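Local coordinates for 3,4-dihydroxy-2-butanone 4-phosphate synthase (Candida albicans, PDB 1TKS), which catalyses the conversion of D-ribulose 5-phosphate to formate and 3,4-dihydroxy-2-butanone 4-phosphate, a step of riboflavin biosynthesis, at residues E13-G18 and I36-L41; I22-E27 and M176-C181. All coordinates share one frame; numbering follows the deposited sequence.

Contact 1 of 2, residues E13-G18 and I36-L41; sequences EAYKNG and IMAAEL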
ATOM      1  N   GLU B  13       8.544   7.020 -25.911  1.00 10.75           N
ATOM      2  CA  GLU B  13       9.990   6.862 -25.914  1.00 12.35           C
ATOM      3  C   GLU B  13      10.532   6.993 -24.497  1.00 12.22           C
ATOM      4  O   GLU B  13      11.436   6.263 -24.109  1.00 13.61           O
ATOM      5  CB  GLU B  13      10.646   7.891 -26.836  1.00 13.66           C
ATOM      6  CG  GLU B  13      10.447   7.568 -28.304  1.00 15.86           C
ATOM      7  CD  GLU B  13      11.073   6.243 -28.688  1.00 16.41           C
ATOM      8  OE1 GLU B  13      10.546   5.579 -29.606  1.00 19.64           O
ATOM      9  OE2 GLU B  13      12.104   5.869 -28.084  1.00 15.40           O
ATOM     10  N   ALA B  14       9.974   7.919 -23.722  1.00 10.22           N
ATOM     11  CA  ALA B  14      10.410   8.101 -22.343  1.00 10.33           C
ATOM     12  C   ALA B  14      10.073   6.838 -21.554  1.00 10.65           C
ATOM     13  O   ALA B  14      10.875   6.351 -20.756  1.00 10.78           O
ATOM     14  CB  ALA B  14       9.711   9.309 -21.725  1.00  9.72           C
ATOM     15  N   TYR B  15       8.876   6.315 -21.793  1.00 10.61           N
ATOM     16  CA  TYR B  15       8.398   5.114 -21.123  1.00 10.36           C
ATOM     17  C   TYR B  15       9.281   3.926 -21.509  1.00 11.59           C
ATOM     18  O   TYR B  15       9.627   3.097 -20.669  1.00 10.76           O
ATOM     19  CB  TYR B  15       6.933   4.884 -21.519  1.00  9.17           C
ATOM     20  CG  TYR B  15       6.191   3.833 -20.726  1.00  9.93           C
ATOM     21  CD1 TYR B  15       6.251   2.491 -21.086  1.00  9.33           C
ATOM     22  CD2 TYR B  15       5.391   4.190 -19.640  1.00  8.26           C
ATOM     23  CE1 TYR B  15       5.524   1.530 -20.388  1.00  8.36           C
ATOM     24  CE2 TYR B  15       4.663   3.239 -18.937  1.00  8.98           C
ATOM     25  CZ  TYR B  15       4.732   1.910 -19.318  1.00  8.30           C
ATOM     26  OH  TYR B  15       3.999   0.969 -18.637  1.00  8.59           O
ATOM     27  N   LYS B  16       9.665   3.855 -22.778  1.00 13.02           N
ATOM     28  CA  LYS B  16      10.521   2.771 -23.242  1.00 17.13           C
ATOM     29  C   LYS B  16      11.892   2.843 -22.562  1.00 18.91           C
ATOM     30  O   LYS B  16      12.528   1.814 -22.316  1.00 20.27           O
ATOM     31  CB  LYS B  16      10.689   2.859 -24.762  1.00 17.81           C
ATOM     32  CG  LYS B  16      11.441   1.699 -25.393  1.00 20.66           C
ATOM     33  CD  LYS B  16      11.607   1.928 -26.886  1.00 22.81           C
ATOM     34  CE  LYS B  16      10.254   2.038 -27.581  1.00 25.08           C
ATOM     35  NZ  LYS B  16      10.388   2.474 -29.002  1.00 25.94           N
ATOM     36  N   ASN B  17      12.332   4.060 -22.246  1.00 18.71           N
ATOM     37  CA  ASN B  17      13.629   4.280 -21.614  1.00 20.05           C
ATOM     38  C   ASN B  17      13.567   4.173 -20.088  1.00 17.72           C
ATOM     39  O   ASN B  17      14.488   4.595 -19.390  1.00 18.69           O
ATOM     40  CB  ASN B  17      14.184   5.651 -22.026  1.00 24.89           C
ATOM     41  CG  ASN B  17      15.700   5.649 -22.200  1.00 30.02           C
ATOM     42  OD1 ASN B  17      16.290   6.654 -22.604  1.00 34.33           O
ATOM     43  ND2 ASN B  17      16.333   4.519 -21.901  1.00 32.22           N
ATOM     44  N   GLY B  18      12.469   3.620 -19.580  1.00 15.28           N
ATOM     45  CA  GLY B  18      12.325   3.429 -18.146  1.00 12.54           C
ATOM     46  C   GLY B  18      11.882   4.613 -17.305  1.00 11.78           C
ATOM     47  O   GLY B  18      12.048   4.602 -16.084  1.00 11.31           O
ATOM     48  N   ILE B  36       2.988   6.013 -13.566  1.00  8.32           N
ATOM     49  CA  ILE B  36       2.998   4.712 -14.236  1.00  8.11           C
ATOM     50  C   ILE B  36       4.301   4.508 -15.004  1.00  8.02           C
ATOM     51  O   ILE B  36       4.802   5.433 -15.642  1.00  8.65           O
ATOM     52  CB  ILE B  36       1.859   4.570 -15.282  1.00  9.48           C
ATOM     53  CG1 ILE B  36       0.507   4.931 -14.660  1.00  9.56           C
ATOM     54  CG2 ILE B  36       1.838   3.141 -15.825  1.00  9.56           C
ATOM     55  CD1 ILE B  36      -0.672   4.765 -15.609  1.00 12.12           C
ATOM     56  N   MET B  37       4.852   3.300 -14.934  1.00 10.04           N
ATOM     57  CA  MET B  37       6.062   2.972 -15.684  1.00  8.59           C
ATOM     58  C   MET B  37       6.084   1.488 -15.995  1.00  8.60           C
ATOM     59  O   MET B  37       5.296   0.721 -15.446  1.00  8.60           O
ATOM     60  CB  MET B  37       7.339   3.385 -14.926  1.00  9.08           C
ATOM     61  CG  MET B  37       7.743   2.527 -13.719  1.00  9.38           C
ATOM     62  SD  MET B  37       9.452   2.838 -13.221  1.00  8.47           S
ATOM     63  CE  MET B  37      10.364   1.923 -14.442  1.00 10.46           C
ATOM     64  N   ALA B  38       6.985   1.095 -16.888  1.00  7.92           N
ATOM     65  CA  ALA B  38       7.119  -0.298 -17.294  1.00  7.01           C
ATOM     66  C   ALA B  38       7.502  -1.179 -16.110  1.00  6.97           C
ATOM     67  O   ALA B  38       8.469  -0.902 -15.407  1.00  9.02           O
ATOM     68  CB  ALA B  38       8.166  -0.416 -18.392  1.00  8.17           C
ATOM     69  N   ALA B  39       6.742  -2.249 -15.898  1.00  7.45           N
ATOM     70  CA  ALA B  39       7.007  -3.157 -14.789  1.00  7.65           C
ATOM     71  C   ALA B  39       8.400  -3.776 -14.855  1.00  8.78           C
ATOM     72  O   ALA B  39       9.088  -3.890 -13.836  1.00  9.78           O
ATOM     73  CB  ALA B  39       5.945  -4.262 -14.750  1.00  8.67           C
ATOM     74  N   GLU B  40       8.818  -4.174 -16.052  1.00  8.66           N
ATOM     75  CA  GLU B  40      10.120  -4.806 -16.228  1.00  8.41           C
ATOM     76  C   GLU B  40      11.302  -3.871 -16.024  1.00  8.46           C
ATOM     77  O   GLU B  40      12.439  -4.324 -15.904  1.00  8.58           O
ATOM     78  CB  GLU B  40      10.214  -5.434 -17.622  1.00  9.47           C
ATOM     79  CG  GLU B  40      10.072  -4.439 -18.762  1.00 10.04           C
ATOM     80  CD  GLU B  40       9.838  -5.124 -20.093  1.00 10.56           C
ATOM     81  OE1 GLU B  40      10.821  -5.522 -20.751  1.00 16.41           O
ATOM     82  OE2 GLU B  40       8.660  -5.278 -20.467  1.00 12.02           O
ATOM     83  N   LEU B  41      11.041  -2.571 -15.956  1.00  8.15           N
ATOM     84  CA  LEU B  41      12.130  -1.615 -15.805  1.00  8.47           C
ATOM     85  C   LEU B  41      12.224  -0.935 -14.449  1.00  9.05           C
ATOM     86  O   LEU B  41      13.162  -0.177 -14.209  1.00 10.81           O
ATOM     87  CB  LEU B  41      12.028  -0.542 -16.892  1.00  7.63           C
ATOM     88  CG  LEU B  41      12.005  -1.025 -18.344  1.00  8.68           C
ATOM     89  CD1 LEU B  41      11.823   0.166 -19.276  1.00  8.98           C
ATOM     90  CD2 LEU B  41      13.293  -1.764 -18.660  1.00  9.12           C
TER
HETATM   91  O   HOH W   1       8.902   3.024 -17.987  1.00  8.18           O

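Contact 2 of 2, residues I22-E27 and M176-C181; sequences IVMDDE and MRLDDC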
ATOM      1  N   ILE B  22       3.161  10.647 -15.799  1.00  7.13           N
ATOM      2  CA  ILE B  22       2.063  11.028 -14.928  1.00  8.48           C
ATOM      3  C   ILE B  22       0.869  10.875 -15.855  1.00  9.47           C
ATOM      4  O   ILE B  22       0.856  11.431 -16.954  1.00  9.84           O
ATOM      5  CB  ILE B  22       2.186  12.485 -14.454  1.00  8.80           C
ATOM      6  CG1 ILE B  22       3.412  12.625 -13.553  1.00 10.46           C
ATOM      7  CG2 ILE B  22       0.922  12.901 -13.700  1.00  9.65           C
ATOM      8  CD1 ILE B  22       3.813  14.061 -13.255  1.00 12.42           C
ATOM      9  N   VAL B  23      -0.119  10.104 -15.421  1.00 10.05           N
ATOM     10  CA  VAL B  23      -1.288   9.846 -16.244  1.00  9.45           C
ATOM     11  C   VAL B  23      -2.598  10.324 -15.619  1.00  8.07           C
ATOM     12  O   VAL B  23      -2.918   9.958 -14.491  1.00  9.11           O
ATOM     13  CB  VAL B  23      -1.384   8.329 -16.544  1.00  9.79           C
ATOM     14  CG1 VAL B  23      -2.593   8.031 -17.397  1.00 10.16           C
ATOM     15  CG2 VAL B  23      -0.111   7.861 -17.248  1.00 11.85           C
ATOM     16  N   MET B  24      -3.341  11.148 -16.360  1.00  7.95           N
ATOM     17  CA  MET B  24      -4.639  11.673 -15.921  1.00  8.46           C
ATOM     18  C   MET B  24      -5.679  11.019 -16.832  1.00  9.52           C
ATOM     19  O   MET B  24      -5.327  10.472 -17.879  1.00  8.54           O
ATOM     20  CB  MET B  24      -4.738  13.187 -16.134  1.00  8.03           C
ATOM     21  CG  MET B  24      -3.482  13.974 -15.963  1.00  9.24           C
ATOM     22  SD  MET B  24      -2.798  13.829 -14.286  1.00  8.96           S
ATOM     23  CE  MET B  24      -3.797  14.948 -13.409  1.00 12.70           C
ATOM     24  N   ASP B  25      -6.948  11.060 -16.437  1.00  9.68           N
ATOM     25  CA  ASP B  25      -8.014  10.493 -17.264  1.00 10.76           C
ATOM     26  C   ASP B  25      -8.172  11.294 -18.550  1.00 10.03           C
ATOM     27  O   ASP B  25      -8.259  10.731 -19.639  1.00 10.32           O
ATOM     28  CB  ASP B  25      -9.349  10.505 -16.521  1.00 11.13           C
ATOM     29  CG  ASP B  25      -9.448   9.414 -15.486  1.00 13.12           C
ATOM     30  OD1 ASP B  25      -8.856   8.339 -15.701  1.00 14.43           O
ATOM     31  OD2 ASP B  25     -10.136   9.625 -14.466  1.00 16.10           O
ATOM     32  N   ASP B  26      -8.244  12.613 -18.410  1.00  8.78           N
ATOM     33  CA  ASP B  26      -8.366  13.497 -19.561  1.00  8.33           C
ATOM     34  C   ASP B  26      -7.771  14.856 -19.213  1.00  8.70           C
ATOM     35  O   ASP B  26      -6.904  14.940 -18.347  1.00 10.57           O
ATOM     36  CB  ASP B  26      -9.829  13.608 -20.036  1.00  9.88           C
ATOM     37  CG  ASP B  26     -10.798  14.039 -18.943  1.00  9.94           C
ATOM     38  OD1 ASP B  26     -11.996  13.720 -19.095  1.00 10.25           O
ATOM     39  OD2 ASP B  26     -10.391  14.690 -17.963  1.00  8.78           O
ATOM     40  N   GLU B  27      -8.214  15.913 -19.880  1.00  9.22           N
ATOM     41  CA  GLU B  27      -7.651  17.230 -19.616  1.00  9.12           C
ATOM     42  C   GLU B  27      -8.225  17.990 -18.421  1.00  8.71           C
ATOM     43  O   GLU B  27      -7.704  19.041 -18.060  1.00  9.56           O
ATOM     44  CB  GLU B  27      -7.776  18.113 -20.864  1.00 11.46           C
ATOM     45  CG  GLU B  27      -7.187  17.511 -22.131  1.00 13.74           C
ATOM     46  CD  GLU B  27      -7.035  18.534 -23.242  1.00 17.94           C
ATOM     47  OE1 GLU B  27      -7.722  19.577 -23.193  1.00 19.11           O
ATOM     48  OE2 GLU B  27      -6.237  18.298 -24.174  1.00 19.52           O
ATOM     49  N   MET B 176      -2.927  14.356  -5.716  1.00  9.15           N
ATOM     50  CA  MET B 176      -2.547  15.467  -6.571  1.00 10.08           C
ATOM     51  C   MET B 176      -3.478  15.660  -7.751  1.00 10.57           C
ATOM     52  O   MET B 176      -3.698  14.738  -8.540  1.00 10.39           O
ATOM     53  CB  MET B 176      -1.121  15.290  -7.101  1.00  9.80           C
ATOM     54  CG  MET B 176      -0.038  15.438  -6.056  1.00 12.28           C
ATOM     55  SD  MET B 176       1.573  15.621  -6.828  1.00 10.04           S
ATOM     56  CE  MET B 176       2.617  14.943  -5.562  1.00 16.03           C
ATOM     57  N   ARG B 177      -4.017  16.873  -7.859  1.00 10.69           N
ATOM     58  CA  ARG B 177      -4.902  17.265  -8.955  1.00 11.69           C
ATOM     59  C   ARG B 177      -3.986  17.683 -10.103  1.00 10.28           C
ATOM     60  O   ARG B 177      -2.766  17.664  -9.949  1.00  8.72           O
ATOM     61  CB  ARG B 177      -5.762  18.453  -8.529  1.00 14.00           C
ATOM     62  CG  ARG B 177      -6.565  18.222  -7.266  1.00 21.04           C
ATOM     63  CD  ARG B 177      -7.719  17.274  -7.531  1.00 19.90           C
ATOM     64  NE  ARG B 177      -8.515  17.014  -6.332  1.00 22.03           N
ATOM     65  CZ  ARG B 177      -9.653  16.325  -6.326  1.00 22.61           C
ATOM     66  NH1 ARG B 177     -10.308  16.126  -5.192  1.00 23.37           N
ATOM     67  NH2 ARG B 177     -10.144  15.838  -7.458  1.00 22.30           N
ATOM     68  N   LEU B 178      -4.560  18.099 -11.232  1.00 10.27           N
ATOM     69  CA  LEU B 178      -3.752  18.482 -12.389  1.00  9.98           C
ATOM     70  C   LEU B 178      -2.680  19.523 -12.090  1.00 10.23           C
ATOM     71  O   LEU B 178      -1.513  19.338 -12.447  1.00  8.66           O
ATOM     72  CB  LEU B 178      -4.632  18.985 -13.541  1.00 10.60           C
ATOM     73  CG  LEU B 178      -3.873  19.309 -14.843  1.00 11.36           C
ATOM     74  CD1 LEU B 178      -3.245  18.028 -15.400  1.00 10.65           C
ATOM     75  CD2 LEU B 178      -4.821  19.925 -15.869  1.00 10.21           C
ATOM     76  N   ASP B 179      -3.061  20.616 -11.439  1.00 10.18           N
ATOM     77  CA  ASP B 179      -2.090  21.655 -11.141  1.00 10.83           C
ATOM     78  C   ASP B 179      -0.896  21.124 -10.365  1.00 10.07           C
ATOM     79  O   ASP B 179       0.252  21.419 -10.698  1.00  9.78           O
ATOM     80  CB  ASP B 179      -2.750  22.808 -10.383  1.00 12.72           C
ATOM     81  CG  ASP B 179      -3.520  23.736 -11.303  1.00 17.32           C
ATOM     82  OD1 ASP B 179      -3.519  23.488 -12.525  1.00 20.04           O
ATOM     83  OD2 ASP B 179      -4.119  24.715 -10.810  1.00 18.65           O
ATOM     84  N   ASP B 180      -1.158  20.329  -9.337  1.00 10.01           N
ATOM     85  CA  ASP B 180      -0.066  19.777  -8.552  1.00  9.86           C
ATOM     86  C   ASP B 180       0.737  18.768  -9.373  1.00  9.91           C
ATOM     87  O   ASP B 180       1.942  18.627  -9.175  1.00 10.18           O
ATOM     88  CB  ASP B 180      -0.602  19.135  -7.271  1.00 11.70           C
ATOM     89  CG  ASP B 180      -0.889  20.160  -6.182  1.00 12.00           C
ATOM     90  OD1 ASP B 180      -1.538  19.807  -5.177  1.00 14.19           O
ATOM     91  OD2 ASP B 180      -0.454  21.324  -6.326  1.00 15.08           O
ATOM     92  N   CYS B 181       0.079  18.077 -10.298  1.00  8.77           N
ATOM     93  CA  CYS B 181       0.782  17.109 -11.136  1.00  7.91           C
ATOM     94  C   CYS B 181       1.732  17.816 -12.088  1.00  8.23           C
ATOM     95  O   CYS B 181       2.832  17.330 -12.356  1.00 10.13           O
ATOM     96  CB  CYS B 181      -0.209  16.264 -11.940  1.00  9.37           C
ATOM     97  SG  CYS B 181      -1.133  15.067 -10.937  1.00  9.84           S
TER

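Contact 1 of 2, residues E13-G18 and I36-L41
Tyr15, near the end of helix 8-16, packs its ring against the backbone of Met37 and Ala38 in sheet strand 34-38. The helix closes with a Schellman motif. Gly18 is its C-prime residue, with positive phi. Glu19 N bonds back to Ala14 O and Gly18 N to Tyr15 O.

The buried side is tight. With CG anti to the backbone N (chi1 -169°), the Tyr15 ring extends from helix to strand. Ala38 N lies over one face, 3.4 Å from Tyr15 CZ. Ala38 CB touches Tyr15 CE1 at 3.8 Å. The phenol OH is hydrogen-bonded to Ser153. Met37, bent at chi3, brings CE to 3.6 Å from the buried Gly18 O, which also accepts a hydrogen bond from Lys46.

Toward solvent, the partly exposed Leu41 still packs closely, its CD1 3.5 Å from Gly18 CA. Beyond it the contact loosens. Lys16 and Glu13 are exposed. The Lys16 side chain only borders the contact, with CB 6.2 Å from Leu41 CD1, and its salt bridge to Glu13 stays within the helix.

No clear direct hydrogen bond joins the segments. One water, above the centre of the Tyr15 ring, donates to Tyr15 O at 2.8 Å and accepts from Ala38 N at 2.9 Å.

Contact 2 of 2, residues I22-E27 and M176-C181
Bends at chi2 (-61°) and chi3 (-80°) fold the Met24 side chain so that its methyl meets Leu178 and Cys181. Cys181 SG, anti to its own carbonyl carbon (chi1 -72°), is met by Met24 CE at 3.6 Å. The same methyl touches Leu178 twice, at CA and at CD1, with Met24 CE to Leu178 CD1 at 3.7 Å. The Met24 and Leu178 side chains cross at about a right angle.

Ile22 packs beside this cluster. Its CG2 lies 4.0 Å from Cys181 CB, while its CD1 reaches Cys181 O at 3.5 Å. At the other end, Leu178 CD2 meets a backbone atom, Glu27 O, at 3.7 Å. The side chains that meet are apolar, and no hydrogen bond crosses between the segments.

Arg177 is the N-cap residue of helix 178-188. Its O accepts Cys181 N at 2.9 Å, a bond of the first helical turn. The Arg177 side chain starts away from the strand. Its NH2 bonds to Glu30 O, and Asp25, just past the strand, bonds to His145; Glu30 and His145 are probable magnesium ligands.

The contact thus lays the first turn of helix 178-188 against strand 21-24 of the mixed sheet. Strand 21-24 runs between strands 34-38 and 191-194, and Asn194 of strand 191-194 also lies against Met24.

Both contacts pack a helix on the same mixed sheet, and both are mostly buried. Contact 1 sets the end of helix 8-16 on strand 34-38. Contact 2 sets the start of helix 178-188 on the neighbouring strand, 21-24. They are about 19 Å apart, centre to centre. Ile22 and Met24 face helix 178-188, while Val23 points to the other side of the strand, where its CG2 meets Ile36 CD1 of contact 1 at 3.5 Å. The two helices therefore lie against opposite faces of the sheet. Contact 1 lies nearer the centre of the chain, and mixes an aromatic ring with backbone and a bridging water. Contact 2 is sulfur and aliphatic packing, and no hydrogen bond joins its segments. An exposed charged residue borders each, Lys16 and Glu27.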